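Local atomic coordinates of uncharacterized protein (Leptospirillum rubarum, PDB entry 3OMD), a protein that is of unknown function but belongs to the DUF5069 family and folds as a single, largely helical chain without beta strands. Residues 81-84 / 88-91; 21-26 / 52-57. One frame throughout, in Å; residues are numbered along the deposited sequence.

Contact 1 (81-84 / 88-91)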
# COMPACT_ATOMS: atom_id res chain seq x y z
N TRP A 81 12.60 -4.81 10.41
CA TRP A 81 12.47 -3.53 11.10
C TRP A 81 11.03 -3.32 11.62
O TRP A 81 10.81 -2.95 12.78
CB TRP A 81 12.88 -2.36 10.15
CG TRP A 81 12.91 -1.05 10.87
CD1 TRP A 81 13.97 -0.49 11.54
CD2 TRP A 81 11.83 -0.09 10.95
NE1 TRP A 81 13.61 0.74 12.06
CE2 TRP A 81 12.31 1.01 11.71
CE3 TRP A 81 10.52 -0.07 10.47
CZ2 TRP A 81 11.52 2.13 12.00
CZ3 TRP A 81 9.69 1.06 10.79
CH2 TRP A 81 10.23 2.14 11.53
N VAL A 82 10.05 -3.61 10.76
CA VAL A 82 8.66 -3.52 11.18
C VAL A 82 8.39 -4.37 12.45
O VAL A 82 7.79 -3.89 13.44
CB VAL A 82 7.70 -3.92 10.03
CG1 VAL A 82 6.24 -4.10 10.55
CG2 VAL A 82 7.77 -2.84 8.95
N HIS A 83 8.86 -5.61 12.43
CA HIS A 83 8.66 -6.48 13.60
C HIS A 83 9.30 -5.85 14.84
O HIS A 83 8.72 -5.88 15.93
CB HIS A 83 9.21 -7.87 13.33
CG HIS A 83 8.36 -8.67 12.39
ND1 HIS A 83 8.85 -9.76 11.68
CD2 HIS A 83 7.04 -8.61 12.12
CE1 HIS A 83 7.86 -10.30 10.99
NE2 HIS A 83 6.76 -9.60 11.21
N SER A 84 10.49 -5.28 14.67
CA SER A 84 11.21 -4.72 15.82
C SER A 84 10.50 -3.47 16.39
O SER A 84 10.69 -3.14 17.57
CB SER A 84 12.67 -4.43 15.43
OG SER A 84 12.79 -3.24 14.68
N ARG A 88 2.43 -5.68 17.48
CA ARG A 88 1.16 -6.15 16.87
C ARG A 88 1.47 -6.89 15.56
O ARG A 88 0.79 -7.88 15.23
CB ARG A 88 0.20 -4.98 16.67
CG ARG A 88 -1.23 -5.43 16.36
CD ARG A 88 -2.13 -4.22 16.24
NE ARG A 88 -3.55 -4.56 16.23
CZ ARG A 88 -4.51 -3.68 16.00
NH1 ARG A 88 -5.78 -4.09 16.08
NH2 ARG A 88 -4.21 -2.41 15.67
N SER A 89 2.50 -6.42 14.85
CA SER A 89 2.84 -7.06 13.55
C SER A 89 3.40 -8.49 13.71
O SER A 89 3.48 -9.23 12.72
CB SER A 89 3.88 -6.22 12.79
OG SER A 89 5.18 -6.34 13.37
N LYS A 90 3.79 -8.84 14.94
CA LYS A 90 4.31 -10.19 15.24
C LYS A 90 3.20 -11.18 15.62
O LYS A 90 3.51 -12.36 15.92
CB LYS A 90 5.32 -10.16 16.39
CG LYS A 90 6.55 -9.31 16.12
CD LYS A 90 7.47 -9.50 17.37
CE LYS A 90 8.35 -8.38 17.68
NZ LYS A 90 9.04 -8.79 18.92
N ASN A 91 1.95 -10.72 15.57
CA ASN A 91 0.80 -11.57 15.89
C ASN A 91 0.03 -11.90 14.62
O ASN A 91 -0.63 -11.02 14.06
CB ASN A 91 -0.10 -10.82 16.90
CG ASN A 91 -1.27 -11.67 17.39
OD1 ASN A 91 -2.05 -12.18 16.59
ND2 ASN A 91 -1.40 -11.78 18.71
O HOH W 1 4.28 -9.18 10.03
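In the turn that joins helix 75-85 to helix 92-104, His83 on the last helical turn meets Ser89 and Lys90 of the short 3-10 segment, with the backbones approaching to 5.8 Å between His83 CA and Ser89 CA. Ser89 OG lies in the imidazole plane, at the ring edge, 3.2 Å from His83 CD2. That hydroxyl has its hydrogen-bonding partner within the turn, the carbonyl oxygen of Ser86; chi1 of 74° turns OG toward the helix, where it meets the edge of the His83 ring. The other link from the ring passes through water. One water, also in the ring plane, lies 2.8 Å from His83 NE2 and donates to Ser89 O at 2.8 Å. Lys90 runs extended beyond CG and crosses the histidine side chain at a slant, bringing its CE to 3.1 Å from His83 O. On the inner side, Val82 CG1 rests 3.9 Å from Ser89 CB, while Val82 also touches Phe65 of helix 62-69. No direct hydrogen bond joins the two segments, so the polar connection between them is the water bridge, with close C-to-O approaches and modest apolar contact beside it.

Contact 2 (21-26 / 52-57)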
# COMPACT_ATOMS: atom_id res chain seq x y z
N GLY A 21 5.54 -11.00 5.04
CA GLY A 21 5.31 -11.30 6.47
C GLY A 21 3.82 -11.54 6.76
O GLY A 21 3.36 -11.30 7.88
N GLY A 22 3.09 -11.96 5.74
CA GLY A 22 1.65 -12.18 5.86
C GLY A 22 0.81 -10.91 5.74
O GLY A 22 -0.43 -11.03 5.73
N MSE A 23 1.46 -9.74 5.61
CA MSE A 23 0.68 -8.48 5.66
C MSE A 23 0.46 -7.88 4.27
O MSE A 23 1.39 -7.78 3.46
CB MSE A 23 1.34 -7.40 6.50
CG MSE A 23 2.39 -7.79 7.40
SE MSE A 23 2.78 -6.10 8.19
CE MSE A 23 1.14 -5.23 7.57
N ASP A 24 -0.76 -7.41 4.04
CA ASP A 24 -1.08 -6.54 2.88
C ASP A 24 -0.43 -5.16 3.12
O ASP A 24 0.01 -4.83 4.24
CB ASP A 24 -2.59 -6.30 2.84
CG ASP A 24 -3.37 -7.49 2.41
OD1 ASP A 24 -2.82 -8.49 1.86
OD2 ASP A 24 -4.63 -7.48 2.60
N HIS A 25 -0.38 -4.38 2.05
CA HIS A 25 0.11 -2.99 2.00
C HIS A 25 1.61 -2.82 2.22
O HIS A 25 2.19 -1.85 1.71
CB HIS A 25 -0.64 -2.05 2.99
CG HIS A 25 -0.62 -0.63 2.54
ND1 HIS A 25 -1.25 -0.24 1.37
CD2 HIS A 25 0.05 0.46 3.00
CE1 HIS A 25 -1.00 1.04 1.17
NE2 HIS A 25 -0.21 1.49 2.14
N LEU A 26 2.25 -3.73 2.98
CA LEU A 26 3.66 -3.50 3.38
C LEU A 26 4.59 -3.37 2.15
O LEU A 26 5.40 -2.41 2.07
CB LEU A 26 4.12 -4.60 4.34
CG LEU A 26 5.60 -4.51 4.73
CD1 LEU A 26 5.98 -3.14 5.33
CD2 LEU A 26 5.91 -5.68 5.72
N GLN A 52 -1.66 5.79 6.00
CA GLN A 52 -1.91 6.18 7.40
C GLN A 52 -2.63 5.03 8.10
O GLN A 52 -2.36 4.76 9.27
CB GLN A 52 -2.79 7.42 7.44
CG GLN A 52 -2.11 8.71 7.00
CD GLN A 52 -3.11 9.84 6.82
OE1 GLN A 52 -4.01 9.99 7.66
NE2 GLN A 52 -2.95 10.68 5.76
N ALA A 53 -3.57 4.38 7.41
CA ALA A 53 -4.28 3.26 8.04
C ALA A 53 -3.33 2.12 8.40
O ALA A 53 -3.40 1.56 9.48
CB ALA A 53 -5.44 2.77 7.14
N PHE A 54 -2.39 1.82 7.51
CA PHE A 54 -1.40 0.76 7.76
C PHE A 54 -0.47 1.19 8.92
O PHE A 54 -0.26 0.44 9.90
CB PHE A 54 -0.57 0.52 6.49
CG PHE A 54 0.56 -0.43 6.69
CD1 PHE A 54 0.35 -1.80 6.64
CD2 PHE A 54 1.86 0.05 6.89
CE1 PHE A 54 1.39 -2.69 6.84
CE2 PHE A 54 2.90 -0.85 7.12
CZ PHE A 54 2.66 -2.21 7.10
N PHE A 55 0.11 2.39 8.80
CA PHE A 55 0.98 2.84 9.89
C PHE A 55 0.27 2.92 11.24
O PHE A 55 0.82 2.54 12.28
CB PHE A 55 1.57 4.23 9.53
CG PHE A 55 2.54 4.19 8.34
CD1 PHE A 55 3.47 3.17 8.21
CD2 PHE A 55 2.54 5.24 7.40
CE1 PHE A 55 4.41 3.17 7.13
CE2 PHE A 55 3.46 5.24 6.32
CZ PHE A 55 4.40 4.22 6.18
N SER A 56 -0.96 3.42 11.24
CA SER A 56 -1.72 3.53 12.49
C SER A 56 -1.94 2.14 13.09
O SER A 56 -1.70 1.92 14.28
CB SER A 56 -3.08 4.22 12.27
OG SER A 56 -3.80 4.31 13.49
N PHE A 57 -2.35 1.19 12.25
CA PHE A 57 -2.71 -0.14 12.74
C PHE A 57 -1.54 -0.78 13.48
O PHE A 57 -1.70 -1.36 14.57
CB PHE A 57 -3.16 -1.03 11.59
CG PHE A 57 -3.73 -2.35 12.05
CD1 PHE A 57 -5.10 -2.50 12.20
CD2 PHE A 57 -2.89 -3.43 12.36
CE1 PHE A 57 -5.63 -3.74 12.67
CE2 PHE A 57 -3.38 -4.66 12.79
CZ PHE A 57 -4.78 -4.80 12.97
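Met23, a selenomethionine here, begins the contact between the loop ahead of helix 26-38 and Phe54 of helix 50-58. Its selenium stands at the edge of the phenyl ring, 5.1 Å from the Phe54 centroid and 78° off the ring normal, a Met-aromatic contact made from the side rather than over a face. The position of the terminal methyl is doubtful, because the model places it too close to the ring. Asp24 contributes its backbone: Asp24 O lies 3.6 Å from Phe54 CE1, while its carboxylate pairs with Arg19. His25, the N-cap residue of helix 26-38, sets its imidazole beside the root of the phenylalanine, with His25 CD2 3.5 Å from Phe54 CB. The two rings meet obliquely, their planes at 47°. Both imidazole nitrogens are engaged, ND1 with Tyr102 OH and NE2 with Asp51 OD1, which should restrict rotation of the ring. Leu26 completes the row, its CD1 3.9 Å from Phe54 CZ at the far end of the phenyl. Phe54 reaches these partners because CG is anti to the backbone N (chi1 173°), directing the ring from the helix into the loop. Replacing Phe54 with an alanine would probably open a gap between the loop and helix 50-58, against Met23 and Leu26, and leave the His25 ring without the phenyl it meets obliquely. Across the two segments there is no hydrogen bond; one buried phenyl gathers selenium, carbonyl, imidazole and leucine contacts. Cohesion here is therefore mainly apolar and aromatic, while the hydrogen bonds of the buried histidine run to residues beyond the two segments.

Overall arrangement
From the N terminus, the chain first passes through loop 21-26, continues along helix 26-38 and returns at helix 50-58, where contact 2 closes a loop with 25 residues between its segments. Contact 1 follows in series, neither nested in contact 2 nor crossing it: only three residues separate 81-84 from 88-91, closing the end of helix 75-85 locally against the turn before helix 92-104. Their centres are 10 Å apart, and two links join them directly. Arg88 NH2 lies 2.9 Å from Phe57 O, a probable hydrogen bond, and Val82 CG2 packs 4.1 Å from Leu26 CD1. Contact 2 is fully buried near the chain centre, whereas contact 1 is partly buried farther out.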